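Local coordinates for Lmo2184 protein (Listeria monocytogenes serovar 1/2a, PDB 5JOQ), which probably binds heme as the membrane-anchored substrate-binding lipoprotein of an ABC transporter involved in iron uptake, at residues V42-I47 with D116-T121; L51-V56 with F137-E142; T128-L133 with K145-L150. One frame throughout, in Å; residues are numbered along the deposited sequence. Where two conformers were deposited one is given.

In the fold
Contact 1 lies inside the lobe built from the first part of the chain; contacts 2 and 3 tie that lobe to helix 140-161, which, as in relatives of this family, probably runs on toward the second lobe. Contact 1 is the core one: four of its five touching residues are buried, and helix 42-50 meets the end of strand 115-118 through hydrocarbon alone. Contacts 2 and 3, about 11 Å apart between centres, are partly buried. Contact 2, farthest from the chain centre, adds an arginine-to-carbonyl grip and a water bridge to its leucine packing. Contact 3 is mostly apolar, set between two helices. Direct touches link them: Leu51 with Leu133, Ile47 with Leu133, Thr45 with Leu55.

Contact 1 (V42-I47 with D116-T121); sequences VAITEI and DFLDFT
Ile47 and Phe120 meet tip to tip, with Ile47 CD1 3.6 Å from Phe120 CZ, the closest approach between the two segments. Beside it, Ile44 CG1 lies 3.8 Å from Phe120 CE2 and 3.9 Å from Leu118 CD1, so one methylene bridges ring and leucine. Both isoleucines hold CG1 anti to their carbonyl carbon, and a nearly extended chi2 of 164° in Ile47 carries CD1 on toward the ring. Neither approaches squarely: relative to the Phe120 ring they come in at an oblique angle. These residues are buried, and no hydrogen bond crosses between the segments.

Packing of this kind seats helix 42-50 against the end of a three-stranded parallel sheet, ordered 37-39, 93-97, 115-118, in an alpha/beta lobe of the solute-binding protein 8 family. Leu118 ends the third strand, and Phe120 belongs to the loop leaving it. Ile44 also touches Leu95 of the middle strand, while Phe120 has a further neighbour in Met126 of helix 123-136.

The fit slackens toward the start of the helix. Ala43, partly exposed, sits at the edge of the ring near its plane, its CB 4.4 Å from Phe120 CE2. Around the backbone of Phe120 the chemistry turns polar: Asp119 and Thr121, the residues before and after it, close an Asx turn, in which Asp119 OD1 accepts from Thr121 N at 3.0 Å, with an N-H...O angle of 161°. The hydroxyl Thr121 OG1 donates to the syn lone pair of the same Asp119 OD1 at 2.6 Å, and both residues remain partly exposed.

Contact 2 (L51-V56 with F137-E142); sequences LDLPLV and FDRIEE
The guanidinium of Arg139 carries Leu53 CD2 over the centre of one face, 3.6 Å above its plane, and takes the carbonyl oxygen of Asp52 at its edge, in plane. The Phe137 ring meets the same leucine less directly: Leu53 CD1 stands oblique to it and lies 3.8 Å from Phe137 CB, the two side chains crossing at about a right angle. The motif gripped here is a Schellman motif, with Asp52, at phi 60°, as the first residue to leave helix 42-50. Arg139, in turn, occupies the N-cap position of helix 140-161, so the contact joins the end of one helix to the beginning of another.

The grip is side-on, two nitrogens to one atom. Arg139 NE reaches Asp52 O at 3.1 Å and Arg139 NH2 reaches Asp52 O at 3.0 Å, both from the same face of the carbonyl plane. Each bond is somewhat bent, with an N-H...O angle of 147°. On the Arg139 side the group is also braced from within its own segment, because NH1 donates to Asp138 O at 3.1 Å, again in the guanidinium plane. A bend at chi2 (-63°) turns CD out of the straight-chain course, and the chain slides past Leu53 in the opposite direction.

Nearby, Leu51 CD2 packs 4.1 Å from Glu142 CB, the two side chains crossing obliquely. Asp52 OD1 forms a salt bridge with Arg68, which probably offsets part of the repulsion between the Asp52 and Glu142 carboxylates. Between those two, one water donates to Asp52 OD2 and to Glu142 OE2, each at 2.8 Å.

Contact 3 (T128-L133 with K145-L150); sequences TEIKNL and KLNKDL
Segments 128-133 and 145-150 are helical and nearly antiparallel: their axes make an angle of 164° and approach to 9.9 Å. The closest alpha carbons are those of Ile130 and Asn147, 7.4 Å apart, and the side chains of this pair slide past each other in opposite directions. Ile130 CG2 lies 3.6 Å from Asn147 ND2, an apolar methyl against an amide whose ND2 donates to Gln127 O. On its other branch, Ile130 CD1 meets Leu150 CD1 tip to tip at 3.8 Å. Leu146 CD2 approaches the same Ile130 CD1 at 3.9 Å. Ile130 is thus set among three residues of the partner helix. Lys131 CB only skirts Asn147. Within segment 145-150, Lys145 NZ and Asp149 OD2 form a salt bridge of 2.7 Å that spans one turn.

The pair is a helical hairpin within a predicted coiled coil, the two helices being joined by the short turn 137-139. Helix 42-50 lies against it, Ile47 touching Ile130 and Leu133, while Leu274 from a loop covers Leu146 and Leu150, and Glu129 reaches the backbone N of Asp119 just beyond strand 115-118.

Contact 1 (V42-I47 with D116-T121)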
ATOM      1  N   VAL A  42       3.975 -16.873  -6.816  1.00 18.74           N
ATOM      2  CA  VAL A  42       3.621 -16.701  -8.226  1.00 21.50           C
ATOM      3  C   VAL A  42       4.774 -17.143  -9.126  1.00 21.71           C
ATOM      4  O   VAL A  42       4.579 -17.888 -10.100  1.00 22.08           O
ATOM      5  CB  VAL A  42       3.229 -15.239  -8.507  1.00 23.09           C
ATOM      6  CG1 VAL A  42       3.062 -15.035 -10.016  1.00 24.96           C
ATOM      7  CG2 VAL A  42       1.935 -14.865  -7.771  1.00 23.58           C
ATOM      8  N   ALA A  43       5.996 -16.678  -8.822  1.00 17.80           N
ATOM      9  CA  ALA A  43       7.162 -17.041  -9.641  1.00 18.79           C
ATOM     10  C   ALA A  43       7.333 -18.554  -9.756  1.00 17.65           C
ATOM     11  O   ALA A  43       7.639 -19.071 -10.842  1.00 16.36           O
ATOM     12  CB  ALA A  43       8.428 -16.416  -9.061  1.00 18.72           C
ATOM     13  N   ILE A  44       7.193 -19.288  -8.646  1.00 16.65           N
ATOM     14  CA  ILE A  44       7.373 -20.744  -8.722  1.00 16.14           C
ATOM     15  C   ILE A  44       6.253 -21.366  -9.538  1.00 18.32           C
ATOM     16  O   ILE A  44       6.483 -22.300 -10.321  1.00 17.59           O
ATOM     17  CB  ILE A  44       7.456 -21.363  -7.306  1.00 16.88           C
ATOM     18  CG1 ILE A  44       8.772 -20.941  -6.625  1.00 15.73           C
ATOM     19  CG2 ILE A  44       7.332 -22.912  -7.353  1.00 12.47           C
ATOM     20  CD1 ILE A  44       8.707 -21.105  -5.098  1.00 18.13           C
ATOM     21  N   THR A  45       5.021 -20.856  -9.377  1.00 16.72           N
ATOM     22  CA  THR A  45       3.885 -21.399 -10.116  1.00 17.90           C
ATOM     23  C   THR A  45       4.105 -21.277 -11.616  1.00 18.04           C
ATOM     24  O   THR A  45       3.758 -22.186 -12.382  1.00 20.35           O
ATOM     25  CB  THR A  45       2.586 -20.666  -9.717  1.00 22.26           C
ATOM     26  OG1 THR A  45       2.337 -20.818  -8.310  1.00 20.33           O
ATOM     27  CG2 THR A  45       1.412 -21.281 -10.450  1.00 22.27           C
ATOM     28  N   GLU A  46       4.666 -20.148 -12.057  1.00 16.00           N
ATOM     29  CA  GLU A  46       4.988 -19.959 -13.474  1.00 19.38           C
ATOM     30  C   GLU A  46       6.051 -20.952 -13.950  1.00 20.38           C
ATOM     31  O   GLU A  46       5.985 -21.464 -15.083  1.00 19.12           O
ATOM     32  CB  GLU A  46       5.457 -18.521 -13.702  1.00 15.38           C
ATOM     33  CG  GLU A  46       4.325 -17.492 -13.411  1.00 17.05           C
ATOM     34  CD  GLU A  46       4.827 -16.041 -13.439  1.00 24.58           C
ATOM     35  OE1 GLU A  46       6.054 -15.798 -13.277  1.00 26.01           O
ATOM     36  OE2 GLU A  46       3.973 -15.149 -13.626  1.00 24.93           O
ATOM     37  N   ILE A  47       7.043 -21.233 -13.108  1.00 13.83           N
ATOM     38  CA  ILE A  47       8.044 -22.236 -13.475  1.00 13.54           C
ATOM     39  C   ILE A  47       7.394 -23.610 -13.598  1.00 18.80           C
ATOM     40  O   ILE A  47       7.682 -24.362 -14.533  1.00 16.65           O
ATOM     41  CB  ILE A  47       9.208 -22.222 -12.465  1.00 12.35           C
ATOM     42  CG1 ILE A  47      10.098 -20.987 -12.737  1.00 13.73           C
ATOM     43  CG2 ILE A  47      10.039 -23.529 -12.583  1.00 12.39           C
ATOM     44  CD1 ILE A  47      11.046 -20.643 -11.577  1.00 12.11           C
ATOM     45  N   ASP A 116      11.138 -27.333   0.139  1.00 19.36           N
ATOM     46  CA  ASP A 116      12.351 -26.968  -0.573  1.00 19.82           C
ATOM     47  C   ASP A 116      12.359 -25.451  -0.734  1.00 19.83           C
ATOM     48  O   ASP A 116      11.402 -24.880  -1.273  1.00 16.73           O
ATOM     49  CB  ASP A 116      12.365 -27.659  -1.941  1.00 24.52           C
ATOM     50  CG  ASP A 116      13.732 -27.638  -2.618  1.00 37.79           C
ATOM     51  OD1 ASP A 116      14.672 -26.992  -2.104  1.00 42.59           O
ATOM     52  OD2 ASP A 116      13.849 -28.271  -3.689  1.00 42.93           O
ATOM     53  N   PHE A 117      13.423 -24.796  -0.268  1.00 15.05           N
ATOM     54  CA  PHE A 117      13.541 -23.343  -0.351  1.00 15.22           C
ATOM     55  C   PHE A 117      14.506 -23.027  -1.492  1.00 14.45           C
ATOM     56  O   PHE A 117      15.718 -23.213  -1.358  1.00 15.68           O
ATOM     57  CB  PHE A 117      13.998 -22.747   0.981  1.00 15.43           C
ATOM     58  CG  PHE A 117      12.987 -22.931   2.093  1.00 17.28           C
ATOM     59  CD1 PHE A 117      11.928 -22.052   2.225  1.00 18.45           C
ATOM     60  CD2 PHE A 117      13.077 -24.024   2.946  1.00 20.38           C
ATOM     61  CE1 PHE A 117      10.977 -22.224   3.211  1.00 23.93           C
ATOM     62  CE2 PHE A 117      12.126 -24.212   3.953  1.00 26.12           C
ATOM     63  CZ  PHE A 117      11.077 -23.299   4.079  1.00 26.21           C
ATOM     64  N   LEU A 118      13.945 -22.598  -2.625  1.00 11.76           N
ATOM     65  CA  LEU A 118      14.687 -22.380  -3.869  1.00 13.11           C
ATOM     66  C   LEU A 118      15.410 -21.037  -3.831  1.00 14.49           C
ATOM     67  O   LEU A 118      14.834 -20.037  -3.417  1.00 14.44           O
ATOM     68  CB  LEU A 118      13.721 -22.382  -5.048  1.00 12.90           C
ATOM     69  CG  LEU A 118      12.739 -23.572  -5.056  1.00 19.14           C
ATOM     70  CD1 LEU A 118      11.766 -23.460  -6.247  1.00 17.23           C
ATOM     71  CD2 LEU A 118      13.499 -24.889  -5.085  1.00 19.19           C
ATOM     72  N   ASP A 119      16.672 -21.008  -4.263  1.00 11.04           N
ATOM     73  CA  ASP A 119      17.467 -19.778  -4.193  1.00 14.37           C
ATOM     74  C   ASP A 119      17.191 -18.930  -5.442  1.00 15.06           C
ATOM     75  O   ASP A 119      17.684 -19.238  -6.538  1.00 13.18           O
ATOM     76  CB  ASP A 119      18.952 -20.113  -4.082  1.00 13.94           C
ATOM     77  CG  ASP A 119      19.804 -18.866  -3.851  1.00 17.09           C
ATOM     78  OD1 ASP A 119      19.275 -17.750  -4.016  1.00 15.49           O
ATOM     79  OD2 ASP A 119      20.983 -18.991  -3.485  1.00 15.07           O
ATOM     80  N   PHE A 120      16.407 -17.860  -5.281  1.00 12.10           N
ATOM     81  CA  PHE A 120      16.098 -16.930  -6.374  1.00 12.47           C
ATOM     82  C   PHE A 120      16.813 -15.573  -6.210  1.00 10.51           C
ATOM     83  O   PHE A 120      16.303 -14.519  -6.646  1.00 10.97           O
ATOM     84  CB  PHE A 120      14.579 -16.756  -6.480  1.00 11.78           C
ATOM     85  CG  PHE A 120      13.854 -17.967  -7.105  1.00 17.53           C
ATOM     86  CD1 PHE A 120      14.544 -19.142  -7.413  1.00 15.57           C
ATOM     87  CD2 PHE A 120      12.498 -17.911  -7.375  1.00 20.05           C
ATOM     88  CE1 PHE A 120      13.877 -20.249  -8.028  1.00 15.20           C
ATOM     89  CE2 PHE A 120      11.818 -19.003  -7.959  1.00 20.27           C
ATOM     90  CZ  PHE A 120      12.483 -20.156  -8.280  1.00 16.76           C
ATOM     91  N   THR A 121      17.986 -15.569  -5.569  1.00 11.06           N
ATOM     92  CA  THR A 121      18.694 -14.300  -5.365  1.00 10.43           C
ATOM     93  C   THR A 121      19.519 -13.863  -6.578  1.00 11.40           C
ATOM     94  O   THR A 121      20.042 -12.752  -6.557  1.00 11.57           O
ATOM     95  CB  THR A 121      19.608 -14.375  -4.136  1.00 10.75           C
ATOM     96  OG1 THR A 121      20.544 -15.474  -4.276  1.00 14.25           O
ATOM     97  CG2 THR A 121      18.746 -14.608  -2.851  1.00 10.84           C
TER

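Contact 2 (L51-V56 with F137-E142)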
ATOM      1  N   LEU A  51       7.376 -26.218 -16.769  1.00 17.34           N
ATOM      2  CA  LEU A  51       7.828 -27.598 -16.611  1.00 20.48           C
ATOM      3  C   LEU A  51       6.725 -28.615 -16.841  1.00 20.26           C
ATOM      4  O   LEU A  51       6.985 -29.828 -16.746  1.00 20.83           O
ATOM      5  CB  LEU A  51       8.432 -27.799 -15.215  1.00 17.71           C
ATOM      6  CG  LEU A  51       9.715 -26.988 -14.939  1.00 20.84           C
ATOM      7  CD1 LEU A  51      10.316 -27.383 -13.598  1.00 17.99           C
ATOM      8  CD2 LEU A  51      10.779 -27.119 -16.057  1.00 20.66           C
ATOM      9  N   ASP A  52       5.502 -28.165 -17.119  1.00 18.36           N
ATOM     10  CA  ASP A  52       4.383 -29.064 -17.407  1.00 21.80           C
ATOM     11  C   ASP A  52       4.111 -30.001 -16.228  1.00 24.35           C
ATOM     12  O   ASP A  52       3.909 -31.212 -16.391  1.00 23.62           O
ATOM     13  CB  ASP A  52       4.656 -29.858 -18.692  1.00 25.18           C
ATOM     14  CG  ASP A  52       3.432 -30.639 -19.192  1.00 31.84           C
ATOM     15  OD1 ASP A  52       2.282 -30.365 -18.770  1.00 29.70           O
ATOM     16  OD2 ASP A  52       3.630 -31.536 -20.042  1.00 33.78           O
ATOM     17  N   LEU A  53       4.086 -29.424 -15.017  1.00 22.46           N
ATOM     18  CA  LEU A  53       3.828 -30.170 -13.797  1.00 19.74           C
ATOM     19  C   LEU A  53       2.469 -29.805 -13.209  1.00 24.38           C
ATOM     20  O   LEU A  53       2.144 -28.618 -13.112  1.00 24.64           O
ATOM     21  CB  LEU A  53       4.924 -29.880 -12.767  1.00 18.45           C
ATOM     22  CG  LEU A  53       6.239 -30.614 -13.087  1.00 17.60           C
ATOM     23  CD1 LEU A  53       7.388 -30.028 -12.290  1.00 17.17           C
ATOM     24  CD2 LEU A  53       6.077 -32.133 -12.819  1.00 18.49           C
ATOM     25  N   PRO A  54       1.671 -30.781 -12.783  1.00 24.70           N
ATOM     26  CA  PRO A  54       0.438 -30.456 -12.062  1.00 27.49           C
ATOM     27  C   PRO A  54       0.754 -30.007 -10.640  1.00 26.11           C
ATOM     28  O   PRO A  54       1.804 -30.329 -10.070  1.00 25.16           O
ATOM     29  CB  PRO A  54      -0.346 -31.771 -12.084  1.00 29.23           C
ATOM     30  CG  PRO A  54       0.684 -32.823 -12.188  1.00 30.95           C
ATOM     31  CD  PRO A  54       1.863 -32.235 -12.933  1.00 27.53           C
ATOM     32  N   LEU A  55      -0.167 -29.232 -10.076  1.00 24.01           N
ATOM     33  CA  LEU A  55      -0.060 -28.737  -8.707  1.00 24.64           C
ATOM     34  C   LEU A  55      -1.307 -29.123  -7.916  1.00 29.99           C
ATOM     35  O   LEU A  55      -2.414 -29.153  -8.466  1.00 27.75           O
ATOM     36  CB  LEU A  55       0.091 -27.213  -8.679  1.00 24.74           C
ATOM     37  CG  LEU A  55       1.344 -26.650  -9.350  1.00 21.25           C
ATOM     38  CD1 LEU A  55       1.284 -25.133  -9.328  1.00 21.21           C
ATOM     39  CD2 LEU A  55       2.601 -27.120  -8.616  1.00 23.14           C
ATOM     40  N   VAL A  56      -1.125 -29.402  -6.614  1.00 28.87           N
ATOM     41  CA  VAL A  56      -2.262 -29.489  -5.699  1.00 30.62           C
ATOM     42  C   VAL A  56      -2.467 -28.199  -4.903  1.00 28.96           C
ATOM     43  O   VAL A  56      -3.559 -27.991  -4.361  1.00 30.64           O
ATOM     44  CB  VAL A  56      -2.147 -30.698  -4.734  1.00 31.02           C
ATOM     45  CG1 VAL A  56      -2.082 -32.009  -5.527  1.00 32.54           C
ATOM     46  CG2 VAL A  56      -0.944 -30.567  -3.805  1.00 29.03           C
ATOM     47  N   PHE A 137      11.546 -33.889 -10.556  1.00 16.64           N
ATOM     48  CA  PHE A 137      10.179 -34.224 -10.940  1.00 20.27           C
ATOM     49  C   PHE A 137      10.067 -34.769 -12.362  1.00 22.83           C
ATOM     50  O   PHE A 137       8.984 -34.706 -12.955  1.00 19.49           O
ATOM     51  CB  PHE A 137       9.287 -32.993 -10.750  1.00 20.47           C
ATOM     52  CG  PHE A 137       9.180 -32.547  -9.315  1.00 19.33           C
ATOM     53  CD1 PHE A 137       8.597 -33.387  -8.357  1.00 23.23           C
ATOM     54  CD2 PHE A 137       9.633 -31.288  -8.921  1.00 22.06           C
ATOM     55  CE1 PHE A 137       8.464 -32.975  -7.013  1.00 22.61           C
ATOM     56  CE2 PHE A 137       9.516 -30.877  -7.595  1.00 20.97           C
ATOM     57  CZ  PHE A 137       8.935 -31.740  -6.638  1.00 21.55           C
ATOM     58  N   ASP A 138      11.155 -35.322 -12.918  0.59 21.23           N
ATOM     59  CA  ASP A 138      11.134 -35.966 -14.235  0.59 20.65           C
ATOM     60  C   ASP A 138      10.686 -34.992 -15.324  0.59 20.35           C
ATOM     61  O   ASP A 138       9.801 -35.294 -16.130  0.59 20.51           O
ATOM     62  CB  ASP A 138      10.239 -37.209 -14.231  0.59 23.91           C
ATOM     63  CG  ASP A 138      10.453 -38.094 -15.467  0.59 25.82           C
ATOM     64  OD1 ASP A 138      11.352 -37.795 -16.294  0.59 24.99           O
ATOM     65  OD2 ASP A 138       9.735 -39.101 -15.605  0.59 27.83           O
ATOM     66  N   ARG A 139      11.290 -33.807 -15.332  1.00 15.72           N
ATOM     67  CA  ARG A 139      11.021 -32.807 -16.367  1.00 15.03           C
ATOM     68  C   ARG A 139      12.332 -32.242 -16.886  1.00 14.98           C
ATOM     69  O   ARG A 139      12.471 -31.031 -17.092  1.00 13.34           O
ATOM     70  CB  ARG A 139      10.113 -31.682 -15.845  1.00 14.73           C
ATOM     71  CG  ARG A 139       8.670 -32.140 -15.512  1.00 15.77           C
ATOM     72  CD  ARG A 139       7.925 -32.658 -16.732  1.00 17.93           C
ATOM     73  NE  ARG A 139       6.497 -32.854 -16.469  1.00 21.65           N
ATOM     74  CZ  ARG A 139       5.956 -33.983 -15.999  1.00 26.00           C
ATOM     75  NH1 ARG A 139       6.742 -35.020 -15.703  1.00 21.65           N
ATOM     76  NH2 ARG A 139       4.629 -34.067 -15.793  1.00 26.17           N
ATOM     77  N   ILE A 140      13.322 -33.116 -17.086  1.00 16.38           N
ATOM     78  CA  ILE A 140      14.658 -32.634 -17.432  1.00 14.37           C
ATOM     79  C   ILE A 140      14.627 -31.924 -18.783  1.00 17.13           C
ATOM     80  O   ILE A 140      15.248 -30.867 -18.963  1.00 14.13           O
ATOM     81  CB  ILE A 140      15.653 -33.813 -17.416  1.00 15.94           C
ATOM     82  CG1 ILE A 140      15.910 -34.290 -15.970  1.00 16.44           C
ATOM     83  CG2 ILE A 140      16.976 -33.469 -18.137  1.00 17.01           C
ATOM     84  CD1 ILE A 140      16.733 -35.594 -15.868  1.00 18.86           C
ATOM     85  N   GLU A 141      13.926 -32.505 -19.765  1.00 15.85           N
ATOM     86  CA  GLU A 141      13.824 -31.875 -21.081  1.00 17.04           C
ATOM     87  C   GLU A 141      13.156 -30.498 -20.997  1.00 16.22           C
ATOM     88  O   GLU A 141      13.636 -29.518 -21.599  1.00 16.33           O
ATOM     89  CB  GLU A 141      13.058 -32.809 -22.031  1.00 23.89           C
ATOM     90  CG  GLU A 141      13.650 -34.246 -22.078  1.00 37.76           C
ATOM     91  CD  GLU A 141      12.982 -35.303 -21.127  1.00 42.93           C
ATOM     92  OE1 GLU A 141      12.727 -35.031 -19.906  1.00 36.66           O
ATOM     93  OE2 GLU A 141      12.739 -36.437 -21.635  1.00 44.71           O
ATOM     94  N   GLU A 142      12.062 -30.389 -20.235  1.00 17.20           N
ATOM     95  CA  GLU A 142      11.376 -29.102 -20.143  1.00 16.65           C
ATOM     96  C   GLU A 142      12.245 -28.061 -19.439  1.00 15.36           C
ATOM     97  O   GLU A 142      12.258 -26.875 -19.831  1.00 14.96           O
ATOM     98  CB  GLU A 142      10.044 -29.271 -19.412  1.00 17.67           C
ATOM     99  CG  GLU A 142       8.978 -30.036 -20.194  1.00 19.73           C
ATOM    100  CD  GLU A 142       9.122 -31.549 -20.066  1.00 23.45           C
ATOM    101  OE1 GLU A 142      10.087 -32.048 -19.440  1.00 20.95           O
ATOM    102  OE2 GLU A 142       8.259 -32.235 -20.618  1.00 27.09           O
TER
HETATM  103  O   HOH W   1       5.926 -31.165 -21.637  1.00 36.85           O

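Contact 3 (T128-L133 with K145-L150)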
ATOM      1  N   THR A 128      19.823 -22.761 -11.874  1.00 12.74           N
ATOM      2  CA  THR A 128      20.203 -24.037 -11.247  1.00 11.12           C
ATOM      3  C   THR A 128      18.999 -24.691 -10.557  1.00 10.99           C
ATOM      4  O   THR A 128      18.835 -25.930 -10.592  1.00 11.26           O
ATOM      5  CB  THR A 128      21.334 -23.805 -10.244  1.00 10.28           C
ATOM      6  OG1 THR A 128      22.506 -23.349 -10.949  1.00 12.44           O
ATOM      7  CG2 THR A 128      21.668 -25.110  -9.445  1.00 10.89           C
ATOM      8  N   GLU A 129      18.145 -23.881  -9.914  1.00 11.02           N
ATOM      9  CA  GLU A 129      16.951 -24.440  -9.276  1.00 15.36           C
ATOM     10  C   GLU A 129      16.011 -25.036 -10.312  1.00 14.75           C
ATOM     11  O   GLU A 129      15.419 -26.098 -10.083  1.00 13.95           O
ATOM     12  CB  GLU A 129      16.214 -23.383  -8.450  1.00 14.56           C
ATOM     13  CG  GLU A 129      17.029 -22.854  -7.262  1.00 14.62           C
ATOM     14  CD  GLU A 129      17.285 -23.870  -6.131  1.00 18.75           C
ATOM     15  OE1 GLU A 129      16.911 -25.061  -6.237  1.00 16.86           O
ATOM     16  OE2 GLU A 129      17.897 -23.443  -5.129  1.00 16.57           O
ATOM     17  N   ILE A 130      15.910 -24.395 -11.477  1.00 10.96           N
ATOM     18  CA  ILE A 130      15.086 -24.937 -12.564  1.00 11.78           C
ATOM     19  C   ILE A 130      15.638 -26.288 -13.023  1.00 12.38           C
ATOM     20  O   ILE A 130      14.894 -27.273 -13.174  1.00 11.92           O
ATOM     21  CB  ILE A 130      15.009 -23.917 -13.720  1.00 11.29           C
ATOM     22  CG1 ILE A 130      14.091 -22.741 -13.324  1.00 10.03           C
ATOM     23  CG2 ILE A 130      14.541 -24.601 -15.017  1.00 11.63           C
ATOM     24  CD1 ILE A 130      14.238 -21.472 -14.300  1.00 10.30           C
ATOM     25  N   LYS A 131      16.957 -26.366 -13.219  1.00 13.11           N
ATOM     26  CA  LYS A 131      17.583 -27.649 -13.539  1.00 13.02           C
ATOM     27  C   LYS A 131      17.250 -28.702 -12.477  1.00 13.81           C
ATOM     28  O   LYS A 131      16.928 -29.855 -12.799  1.00 15.66           O
ATOM     29  CB  LYS A 131      19.101 -27.450 -13.657  1.00 10.73           C
ATOM     30  CG  LYS A 131      19.926 -28.740 -13.826  1.00 12.30           C
ATOM     31  CD  LYS A 131      21.464 -28.429 -13.909  1.00 12.48           C
ATOM     32  CE  LYS A 131      22.367 -29.733 -14.091  1.00 15.85           C
ATOM     33  NZ  LYS A 131      23.877 -29.439 -14.351  1.00 15.86           N
ATOM     34  N   ASN A 132      17.379 -28.340 -11.201  1.00 14.03           N
ATOM     35  CA  ASN A 132      17.179 -29.328 -10.130  1.00 14.74           C
ATOM     36  C   ASN A 132      15.714 -29.768 -10.018  1.00 13.40           C
ATOM     37  O   ASN A 132      15.428 -30.938  -9.724  1.00 14.11           O
ATOM     38  CB  ASN A 132      17.714 -28.754  -8.808  1.00 19.85           C
ATOM     39  CG  ASN A 132      19.268 -28.602  -8.816  1.00 30.66           C
ATOM     40  OD1 ASN A 132      19.940 -29.162  -9.666  1.00 35.24           O
ATOM     41  ND2 ASN A 132      19.807 -27.857  -7.876  1.00 38.56           N
ATOM     42  N   LEU A 133      14.773 -28.850 -10.253  1.00 13.27           N
ATOM     43  CA  LEU A 133      13.357 -29.223 -10.319  1.00 14.72           C
ATOM     44  C   LEU A 133      13.084 -30.199 -11.457  1.00 16.59           C
ATOM     45  O   LEU A 133      12.300 -31.154 -11.297  1.00 18.55           O
ATOM     46  CB  LEU A 133      12.495 -27.963 -10.511  1.00 12.28           C
ATOM     47  CG  LEU A 133      12.373 -27.024  -9.291  1.00 15.41           C
ATOM     48  CD1 LEU A 133      11.779 -25.712  -9.756  1.00 15.35           C
ATOM     49  CD2 LEU A 133      11.495 -27.721  -8.170  1.00 13.84           C
ATOM     50  N   LYS A 145      15.058 -26.884 -21.891  1.00 14.88           N
ATOM     51  CA  LYS A 145      14.486 -25.936 -22.838  1.00 16.82           C
ATOM     52  C   LYS A 145      14.260 -24.557 -22.189  1.00 17.77           C
ATOM     53  O   LYS A 145      14.579 -23.510 -22.768  1.00 17.56           O
ATOM     54  CB  LYS A 145      13.170 -26.518 -23.358  1.00 19.80           C
ATOM     55  CG  LYS A 145      12.345 -25.544 -24.201  1.00 29.65           C
ATOM     56  CD  LYS A 145      13.124 -25.080 -25.430  1.00 40.88           C
ATOM     57  CE  LYS A 145      12.214 -24.368 -26.454  1.00 48.78           C
ATOM     58  NZ  LYS A 145      11.340 -23.342 -25.808  1.00 47.70           N
ATOM     59  N   LEU A 146      13.676 -24.533 -21.001  1.00 15.44           N
ATOM     60  CA  LEU A 146      13.419 -23.243 -20.363  1.00 15.50           C
ATOM     61  C   LEU A 146      14.723 -22.507 -20.097  1.00 14.70           C
ATOM     62  O   LEU A 146      14.842 -21.300 -20.374  1.00 16.25           O
ATOM     63  CB  LEU A 146      12.644 -23.444 -19.054  1.00 15.90           C
ATOM     64  CG  LEU A 146      12.347 -22.225 -18.168  1.00 17.97           C
ATOM     65  CD1 LEU A 146      11.562 -21.184 -18.957  1.00 18.94           C
ATOM     66  CD2 LEU A 146      11.549 -22.694 -16.906  1.00 15.88           C
ATOM     67  N   ASN A 147      15.726 -23.220 -19.584  1.00 14.51           N
ATOM     68  CA  ASN A 147      17.008 -22.580 -19.304  1.00 11.48           C
ATOM     69  C   ASN A 147      17.702 -22.119 -20.577  1.00 12.68           C
ATOM     70  O   ASN A 147      18.382 -21.091 -20.573  1.00 15.37           O
ATOM     71  CB  ASN A 147      17.894 -23.537 -18.497  1.00 10.84           C
ATOM     72  CG  ASN A 147      17.683 -23.353 -16.992  1.00 13.70           C
ATOM     73  OD1 ASN A 147      17.262 -22.284 -16.570  1.00 12.82           O
ATOM     74  ND2 ASN A 147      17.984 -24.381 -16.185  1.00 11.32           N
ATOM     75  N   LYS A 148      17.578 -22.887 -21.662  1.00 12.62           N
ATOM     76  CA  LYS A 148      18.148 -22.469 -22.946  1.00 14.15           C
ATOM     77  C   LYS A 148      17.580 -21.117 -23.369  1.00 15.92           C
ATOM     78  O   LYS A 148      18.308 -20.232 -23.824  1.00 16.24           O
ATOM     79  CB  LYS A 148      17.828 -23.515 -24.005  1.00 16.36           C
ATOM     80  CG  LYS A 148      18.472 -23.270 -25.330  1.00 25.09           C
ATOM     81  CD  LYS A 148      18.059 -24.354 -26.323  1.00 34.36           C
ATOM     82  CE  LYS A 148      18.493 -23.997 -27.751  1.00 40.17           C
ATOM     83  NZ  LYS A 148      18.008 -25.036 -28.706  1.00 46.69           N
ATOM     84  N   ASP A 149      16.257 -20.967 -23.257  1.00 17.05           N
ATOM     85  CA  ASP A 149      15.586 -19.724 -23.636  1.00 20.42           C
ATOM     86  C   ASP A 149      16.063 -18.560 -22.777  1.00 19.15           C
ATOM     87  O   ASP A 149      16.371 -17.484 -23.291  1.00 17.96           O
ATOM     88  CB  ASP A 149      14.068 -19.888 -23.505  1.00 19.82           C
ATOM     89  CG  ASP A 149      13.472 -20.783 -24.597  1.00 34.83           C
ATOM     90  OD1 ASP A 149      14.163 -21.048 -25.616  1.00 38.73           O
ATOM     91  OD2 ASP A 149      12.303 -21.220 -24.436  1.00 39.28           O
ATOM     92  N   LEU A 150      16.066 -18.745 -21.456  1.00 14.03           N
ATOM     93  CA  LEU A 150      16.563 -17.721 -20.546  1.00 16.72           C
ATOM     94  C   LEU A 150      17.989 -17.320 -20.888  1.00 15.21           C
ATOM     95  O   LEU A 150      18.308 -16.131 -20.981  1.00 16.62           O
ATOM     96  CB  LEU A 150      16.499 -18.227 -19.099  1.00 15.57           C
ATOM     97  CG  LEU A 150      15.090 -18.403 -18.512  1.00 13.93           C
ATOM     98  CD1 LEU A 150      15.138 -19.155 -17.137  1.00 14.11           C
ATOM     99  CD2 LEU A 150      14.390 -17.062 -18.366  1.00 15.43           C
TER